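Local coordinates for protein DNA-binding response regulator, merR family (Colwellia psychrerythraea, PDB 3CNB) that probably acts as a DNA-binding response regulator, of which this chain is the signal receiver domain, likely controlled by phosphorylation, at residues 67-79 and 97-109. Residues are numbered along the deposited sequence; the frame is centred on the assembly and turned at random.
Sequences MDGFSICHRIKST and DNVSRIVALGAET
The guanidinium of R101 lies flat over one face of the F70 ring, its CZ 3.9 Å from the ring centroid and the planes only 11° apart, a cation-pi stack. A bend at chi3 (75°) folds the arginine back over the ring, while N98 O and L105 CD1 meet the ring's edge. Without the ring, as with an alanine here, the R101 guanidinium is likely to lose its flat platform, and a gap would probably open beside I102 and L105.

Apolar contacts continue between the two helices. I102 CD1 reaches C73 CB at 3.7 Å, and the short C73 side chain fits between I102 CD1 and A107 CB, its SG lying 3.9 Å from A107 CB. The branches of L105 divide, CD1 to F70 CB and CD2 to H74 CB.

In this CheY-like receiver domain, helices 69-77 and 97-104 run side by side, their axes 23° apart, over the parallel sheet, where C73 also meets V87. G106, with positive phi, closes helix 97-104 in a Schellman motif; a CB there would jam against the preceding carbonyl O and collide with K77 CG.

Polar links are carried by water. One bridges H74 ND1 and L105 O; two others join K77 NZ to E108 OE2, 4.4 Å apart, while A83 O and I85 O also accept from that ammonium.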
ATOM      1  N   MET A  67     -11.309  -7.977   5.071  1.00 37.43           N
ATOM      2  CA  MET A  67     -11.458  -6.573   4.682  1.00 36.34           C
ATOM      3  C   MET A  67     -11.593  -6.415   3.177  1.00 35.88           C
ATOM      4  O   MET A  67     -11.023  -7.176   2.401  1.00 38.40           O
ATOM      5  CB  MET A  67     -10.360  -5.660   5.267  1.00 39.37           C
ATOM      6  CG  MET A  67      -8.999  -5.680   4.599  1.00 45.86           C
ATOM      7  SD  MET A  67      -8.066  -4.118   4.826  1.00 50.88           S
ATOM      8  CE  MET A  67      -7.083  -4.333   3.341  1.00 46.73           C
ATOM      9  N   ASP A  68     -12.368  -5.416   2.780  1.00 30.30           N
ATOM     10  CA  ASP A  68     -12.586  -5.119   1.387  1.00 32.35           C
ATOM     11  C   ASP A  68     -11.568  -4.038   1.012  1.00 27.48           C
ATOM     12  O   ASP A  68     -11.766  -2.885   1.351  1.00 25.91           O
ATOM     13  CB  ASP A  68     -14.022  -4.620   1.242  1.00 30.70           C
ATOM     14  CG  ASP A  68     -14.430  -4.341  -0.198  1.00 39.76           C
ATOM     15  OD1 ASP A  68     -15.653  -4.294  -0.449  1.00 41.00           O
ATOM     16  OD2 ASP A  68     -13.570  -4.145  -1.075  1.00 39.21           O
ATOM     17  N   GLY A  69     -10.495  -4.421   0.308  1.00 25.90           N
ATOM     18  CA  GLY A  69      -9.430  -3.480  -0.116  1.00 19.47           C
ATOM     19  C   GLY A  69      -9.898  -2.368  -1.040  1.00 25.82           C
ATOM     20  O   GLY A  69      -9.367  -1.246  -1.019  1.00 27.21           O
ATOM     21  N   PHE A  70     -10.910  -2.658  -1.847  1.00 25.43           N
ATOM     22  CA  PHE A  70     -11.466  -1.662  -2.772  1.00 21.23           C
ATOM     23  C   PHE A  70     -12.149  -0.527  -2.026  1.00 22.49           C
ATOM     24  O   PHE A  70     -11.954   0.663  -2.329  1.00 22.58           O
ATOM     25  CB  PHE A  70     -12.426  -2.344  -3.742  1.00 24.69           C
ATOM     26  CG  PHE A  70     -11.757  -3.371  -4.618  1.00 28.93           C
ATOM     27  CD1 PHE A  70     -11.193  -3.004  -5.843  1.00 26.47           C
ATOM     28  CD2 PHE A  70     -11.671  -4.695  -4.211  1.00 24.36           C
ATOM     29  CE1 PHE A  70     -10.561  -3.959  -6.652  1.00 21.94           C
ATOM     30  CE2 PHE A  70     -11.052  -5.648  -4.997  1.00 30.27           C
ATOM     31  CZ  PHE A  70     -10.488  -5.289  -6.220  1.00 27.68           C
ATOM     32  N   SER A  71     -12.899  -0.912  -0.996  1.00 22.17           N
ATOM     33  CA  SER A  71     -13.597   0.007  -0.117  1.00 26.65           C
ATOM     34  C   SER A  71     -12.624   0.855   0.719  1.00 20.19           C
ATOM     35  O   SER A  71     -12.798   2.075   0.848  1.00 26.41           O
ATOM     36  CB  SER A  71     -14.522  -0.816   0.809  1.00 27.79           C
ATOM     37  OG  SER A  71     -15.715  -0.114   1.072  1.00 42.55           O
ATOM     38  N   ILE A  72     -11.621   0.186   1.294  1.00 18.20           N
ATOM     39  CA  ILE A  72     -10.565   0.806   2.092  1.00 17.46           C
ATOM     40  C   ILE A  72      -9.810   1.858   1.260  1.00 24.76           C
ATOM     41  O   ILE A  72      -9.588   2.990   1.714  1.00 25.78           O
ATOM     42  CB  ILE A  72      -9.597  -0.261   2.650  1.00 20.34           C
ATOM     43  CG1 ILE A  72     -10.124  -0.814   3.979  1.00 28.37           C
ATOM     44  CG2 ILE A  72      -8.254   0.366   3.058  1.00 19.80           C
ATOM     45  CD1 ILE A  72     -11.217  -1.816   3.927  1.00 37.00           C
ATOM     46  N   CYS A  73      -9.450   1.490   0.034  1.00 24.09           N
ATOM     47  CA  CYS A  73      -8.791   2.428  -0.894  1.00 21.68           C
ATOM     48  C   CYS A  73      -9.660   3.647  -1.187  1.00 21.81           C
ATOM     49  O   CYS A  73      -9.193   4.785  -1.141  1.00 25.50           O
ATOM     50  CB  CYS A  73      -8.450   1.734  -2.210  1.00 24.03           C
ATOM     51  SG  CYS A  73      -7.552   2.796  -3.388  1.00 21.96           S
ATOM     52  N   HIS A  74     -10.930   3.401  -1.484  1.00 20.96           N
ATOM     53  CA  HIS A  74     -11.888   4.473  -1.691  1.00 24.62           C
ATOM     54  C   HIS A  74     -11.987   5.387  -0.472  1.00 20.91           C
ATOM     55  O   HIS A  74     -11.906   6.613  -0.615  1.00 22.58           O
ATOM     56  CB  HIS A  74     -13.254   3.879  -2.028  1.00 33.77           C
ATOM     57  CG  HIS A  74     -14.302   4.904  -2.315  1.00 35.61           C
ATOM     58  ND1 HIS A  74     -14.081   5.981  -3.146  1.00 41.12           N
ATOM     59  CD2 HIS A  74     -15.586   5.000  -1.902  1.00 42.43           C
ATOM     60  CE1 HIS A  74     -15.183   6.704  -3.223  1.00 40.18           C
ATOM     61  NE2 HIS A  74     -16.113   6.125  -2.485  1.00 46.45           N
ATOM     62  N   ARG A  75     -12.124   4.803   0.723  1.00 22.94           N
ATOM     63  CA  ARG A  75     -12.137   5.596   1.981  1.00 21.58           C
ATOM     64  C   ARG A  75     -10.876   6.426   2.190  1.00 22.13           C
ATOM     65  O   ARG A  75     -10.971   7.552   2.658  1.00 23.31           O
ATOM     66  CB  ARG A  75     -12.387   4.711   3.227  1.00 25.74           C
ATOM     67  CG  ARG A  75     -12.360   5.450   4.592  1.00 26.53           C
ATOM     68  CD  ARG A  75     -10.998   5.300   5.309  1.00 31.21           C
ATOM     69  NE  ARG A  75     -10.920   6.083   6.549  1.00 37.42           N
ATOM     70  CZ  ARG A  75     -10.405   7.305   6.658  1.00 39.24           C
ATOM     71  NH1 ARG A  75      -9.884   7.915   5.603  1.00 38.51           N
ATOM     72  NH2 ARG A  75     -10.397   7.919   7.833  1.00 33.87           N
ATOM     73  N   ILE A  76      -9.701   5.866   1.889  1.00 21.50           N
ATOM     74  CA  ILE A  76      -8.441   6.620   2.033  1.00 21.21           C
ATOM     75  C   ILE A  76      -8.417   7.826   1.088  1.00 22.65           C
ATOM     76  O   ILE A  76      -8.160   8.953   1.509  1.00 21.11           O
ATOM     77  CB  ILE A  76      -7.164   5.752   1.801  1.00 20.69           C
ATOM     78  CG1 ILE A  76      -6.977   4.758   2.953  1.00 23.70           C
ATOM     79  CG2 ILE A  76      -5.884   6.669   1.658  1.00 20.47           C
ATOM     80  CD1 ILE A  76      -6.137   3.528   2.625  1.00 18.70           C
ATOM     81  N   LYS A  77      -8.712   7.577  -0.183  1.00 19.73           N
ATOM     82  CA  LYS A  77      -8.526   8.600  -1.221  1.00 21.63           C
ATOM     83  C   LYS A  77      -9.656   9.633  -1.319  1.00 23.12           C
ATOM     84  O   LYS A  77      -9.499  10.652  -1.993  1.00 26.67           O
ATOM     85  CB  LYS A  77      -8.262   7.928  -2.589  1.00 17.93           C
ATOM     86  CG  LYS A  77      -6.954   7.114  -2.629  1.00 14.32           C
ATOM     87  CD  LYS A  77      -5.728   8.006  -2.427  1.00 20.70           C
ATOM     88  CE  LYS A  77      -5.486   8.982  -3.596  1.00 20.86           C
ATOM     89  NZ  LYS A  77      -4.178   9.672  -3.384  1.00 19.22           N
ATOM     90  N   SER A  78     -10.787   9.391  -0.656  1.00 25.91           N
ATOM     91  CA  SER A  78     -11.920  10.328  -0.721  1.00 25.60           C
ATOM     92  C   SER A  78     -12.157  11.126   0.568  1.00 32.17           C
ATOM     93  O   SER A  78     -13.116  11.899   0.647  1.00 33.21           O
ATOM     94  CB  SER A  78     -13.214   9.614  -1.100  1.00 30.36           C
ATOM     95  OG  SER A  78     -13.531   8.613  -0.141  1.00 26.62           O
ATOM     96  N   THR A  79     -11.296  10.944   1.563  1.00 30.05           N
ATOM     97  CA  THR A  79     -11.422  11.634   2.848  1.00 28.46           C
ATOM     98  C   THR A  79     -10.301  12.643   2.922  1.00 29.48           C
ATOM     99  O   THR A  79      -9.142  12.279   2.710  1.00 32.59           O
ATOM    100  CB  THR A  79     -11.334  10.632   4.031  1.00 28.86           C
ATOM    101  OG1 THR A  79     -12.356   9.638   3.889  1.00 26.03           O
ATOM    102  CG2 THR A  79     -11.483  11.303   5.405  1.00 26.62           C
ATOM    103  N   ASP A  97     -10.193  -6.195 -14.602  1.00 38.17           N
ATOM    104  CA  ASP A  97     -11.295  -5.618 -13.847  1.00 36.57           C
ATOM    105  C   ASP A  97     -10.846  -5.149 -12.445  1.00 32.84           C
ATOM    106  O   ASP A  97     -11.168  -4.044 -12.044  1.00 35.61           O
ATOM    107  CB  ASP A  97     -12.457  -6.605 -13.743  1.00 36.63           C
ATOM    108  CG  ASP A  97     -13.771  -5.923 -13.352  1.00 60.87           C
ATOM    109  OD1 ASP A  97     -14.333  -5.180 -14.200  1.00 64.33           O
ATOM    110  OD2 ASP A  97     -14.242  -6.133 -12.205  1.00 56.39           O
ATOM    111  N   ASN A  98     -10.088  -5.972 -11.722  1.00 30.46           N
ATOM    112  CA  ASN A  98      -9.557  -5.586 -10.402  1.00 30.35           C
ATOM    113  C   ASN A  98      -8.572  -4.414 -10.411  1.00 24.70           C
ATOM    114  O   ASN A  98      -8.629  -3.529  -9.551  1.00 27.09           O
ATOM    115  CB  ASN A  98      -8.916  -6.787  -9.709  1.00 33.80           C
ATOM    116  CG  ASN A  98      -9.947  -7.768  -9.140  1.00 45.79           C
ATOM    117  OD1 ASN A  98     -11.142  -7.466  -9.040  1.00 49.28           O
ATOM    118  ND2 ASN A  98      -9.477  -8.950  -8.759  1.00 41.39           N
ATOM    119  N   VAL A  99      -7.663  -4.417 -11.379  1.00 25.03           N
ATOM    120  CA  VAL A  99      -6.777  -3.275 -11.633  1.00 20.37           C
ATOM    121  C   VAL A  99      -7.567  -2.008 -11.989  1.00 20.68           C
ATOM    122  O   VAL A  99      -7.359  -0.961 -11.391  1.00 25.91           O
ATOM    123  CB  VAL A  99      -5.734  -3.580 -12.752  1.00 24.35           C
ATOM    124  CG1 VAL A  99      -4.922  -2.322 -13.113  1.00 21.09           C
ATOM    125  CG2 VAL A  99      -4.786  -4.666 -12.302  1.00 17.04           C
ATOM    126  N   SER A 100      -8.475  -2.110 -12.948  1.00 22.43           N
ATOM    127  CA  SER A 100      -9.270  -0.957 -13.362  1.00 20.42           C
ATOM    128  C   SER A 100     -10.077  -0.394 -12.191  1.00 18.75           C
ATOM    129  O   SER A 100     -10.194   0.811 -12.053  1.00 27.95           O
ATOM    130  CB  SER A 100     -10.205  -1.324 -14.514  1.00 20.35           C
ATOM    131  OG  SER A 100      -9.474  -1.556 -15.715  1.00 28.57           O
ATOM    132  N   ARG A 101     -10.631  -1.280 -11.367  1.00 21.55           N
ATOM    133  CA  ARG A 101     -11.421  -0.883 -10.190  1.00 21.79           C
ATOM    134  C   ARG A 101     -10.567  -0.214  -9.139  1.00 19.86           C
ATOM    135  O   ARG A 101     -10.911   0.857  -8.646  1.00 24.47           O
ATOM    136  CB  ARG A 101     -12.057  -2.108  -9.545  1.00 27.85           C
ATOM    137  CG  ARG A 101     -13.351  -2.526 -10.142  1.00 36.47           C
ATOM    138  CD  ARG A 101     -13.966  -3.593  -9.257  1.00 45.03           C
ATOM    139  NE  ARG A 101     -14.526  -3.035  -8.036  1.00 37.66           N
ATOM    140  CZ  ARG A 101     -14.686  -3.716  -6.906  1.00 40.12           C
ATOM    141  NH1 ARG A 101     -14.311  -4.991  -6.831  1.00 34.49           N
ATOM    142  NH2 ARG A 101     -15.219  -3.115  -5.851  1.00 31.39           N
ATOM    143  N   ILE A 102      -9.459  -0.852  -8.769  1.00 17.87           N
ATOM    144  CA  ILE A 102      -8.619  -0.269  -7.742  1.00 16.34           C
ATOM    145  C   ILE A 102      -8.032   1.099  -8.153  1.00 24.69           C
ATOM    146  O   ILE A 102      -8.003   2.057  -7.350  1.00 23.61           O
ATOM    147  CB  ILE A 102      -7.565  -1.269  -7.181  1.00 22.23           C
ATOM    148  CG1 ILE A 102      -7.144  -0.860  -5.762  1.00 15.30           C
ATOM    149  CG2 ILE A 102      -6.337  -1.418  -8.117  1.00 19.39           C
ATOM    150  CD1 ILE A 102      -8.257  -0.935  -4.709  1.00 14.84           C
ATOM    151  N   VAL A 103      -7.604   1.206  -9.409  1.00 17.55           N
ATOM    152  CA  VAL A 103      -7.068   2.446  -9.910  1.00 17.61           C
ATOM    153  C   VAL A 103      -8.149   3.540  -9.929  1.00 16.67           C
ATOM    154  O   VAL A 103      -7.902   4.676  -9.483  1.00 23.25           O
ATOM    155  CB  VAL A 103      -6.340   2.245 -11.288  1.00 19.23           C
ATOM    156  CG1 VAL A 103      -6.007   3.565 -11.925  1.00 27.12           C
ATOM    157  CG2 VAL A 103      -5.057   1.417 -11.068  1.00 16.30           C
ATOM    158  N   ALA A 104      -9.352   3.192 -10.383  1.00 18.78           N
ATOM    159  CA  ALA A 104     -10.445   4.182 -10.453  1.00 20.72           C
ATOM    160  C   ALA A 104     -10.862   4.660  -9.058  1.00 26.56           C
ATOM    161  O   ALA A 104     -11.347   5.777  -8.905  1.00 23.22           O
ATOM    162  CB  ALA A 104     -11.628   3.603 -11.165  1.00 17.74           C
ATOM    163  N   LEU A 105     -10.622   3.817  -8.052  1.00 22.72           N
ATOM    164  CA  LEU A 105     -10.875   4.143  -6.639  1.00 20.10           C
ATOM    165  C   LEU A 105      -9.776   4.973  -5.970  1.00 28.77           C
ATOM    166  O   LEU A 105      -9.922   5.355  -4.806  1.00 24.26           O
ATOM    167  CB  LEU A 105     -11.184   2.871  -5.849  1.00 18.55           C
ATOM    168  CG  LEU A 105     -12.581   2.325  -6.189  1.00 29.78           C
ATOM    169  CD1 LEU A 105     -12.797   0.940  -5.626  1.00 29.59           C
ATOM    170  CD2 LEU A 105     -13.718   3.274  -5.727  1.00 21.51           C
ATOM    171  N   GLY A 106      -8.698   5.273  -6.708  1.00 19.96           N
ATOM    172  CA  GLY A 106      -7.647   6.148  -6.213  1.00 22.77           C
ATOM    173  C   GLY A 106      -6.231   5.596  -6.036  1.00 18.17           C
ATOM    174  O   GLY A 106      -5.308   6.367  -5.801  1.00 25.15           O
ATOM    175  N   ALA A 107      -6.047   4.283  -6.139  1.00 16.25           N
ATOM    176  CA  ALA A 107      -4.703   3.673  -6.135  1.00 20.82           C
ATOM    177  C   ALA A 107      -3.884   4.142  -7.357  1.00 20.30           C
ATOM    178  O   ALA A 107      -4.452   4.333  -8.427  1.00 21.41           O
ATOM    179  CB  ALA A 107      -4.807   2.160  -6.125  1.00 18.03           C
ATOM    180  N   GLU A 108      -2.568   4.319  -7.202  1.00 21.79           N
ATOM    181  CA  GLU A 108      -1.714   4.763  -8.336  1.00 22.05           C
ATOM    182  C   GLU A 108      -1.593   3.666  -9.369  1.00 23.67           C
ATOM    183  O   GLU A 108      -1.491   3.913 -10.579  1.00 26.69           O
ATOM    184  CB  GLU A 108      -0.298   5.146  -7.869  1.00 20.66           C
ATOM    185  CG  GLU A 108      -0.240   6.284  -6.897  1.00 23.70           C
ATOM    186  CD  GLU A 108      -0.889   7.530  -7.415  1.00 36.09           C
ATOM    187  OE1 GLU A 108      -0.751   7.831  -8.628  1.00 42.28           O
ATOM    188  OE2 GLU A 108      -1.533   8.217  -6.598  1.00 33.70           O
ATOM    189  N   THR A 109      -1.588   2.442  -8.859  1.00 28.37           N
ATOM    190  CA  THR A 109      -1.329   1.265  -9.647  1.00 25.62           C
ATOM    191  C   THR A 109      -1.563   0.031  -8.793  1.00 23.95           C
ATOM    192  O   THR A 109      -1.827   0.128  -7.591  1.00 27.62           O
ATOM    193  CB  THR A 109       0.121   1.277 -10.207  1.00 24.62           C
ATOM    194  OG1 THR A 109       0.271   0.208 -11.148  1.00 26.10           O
ATOM    195  CG2 THR A 109       1.165   1.190  -9.080  1.00 21.36           C
TER
HETATM  196  O   HOH W   1     -15.248  -5.730  -3.637  1.00 47.57           O
HETATM  197  O   HOH W   2     -11.750   7.494  -4.662  1.00 44.30           O
HETATM  198  O   HOH W   3      -2.891   7.111  -4.612  1.00 22.27           O
HETATM  199  O   HOH W   4      -3.583  10.402  -6.117  1.00 40.88           O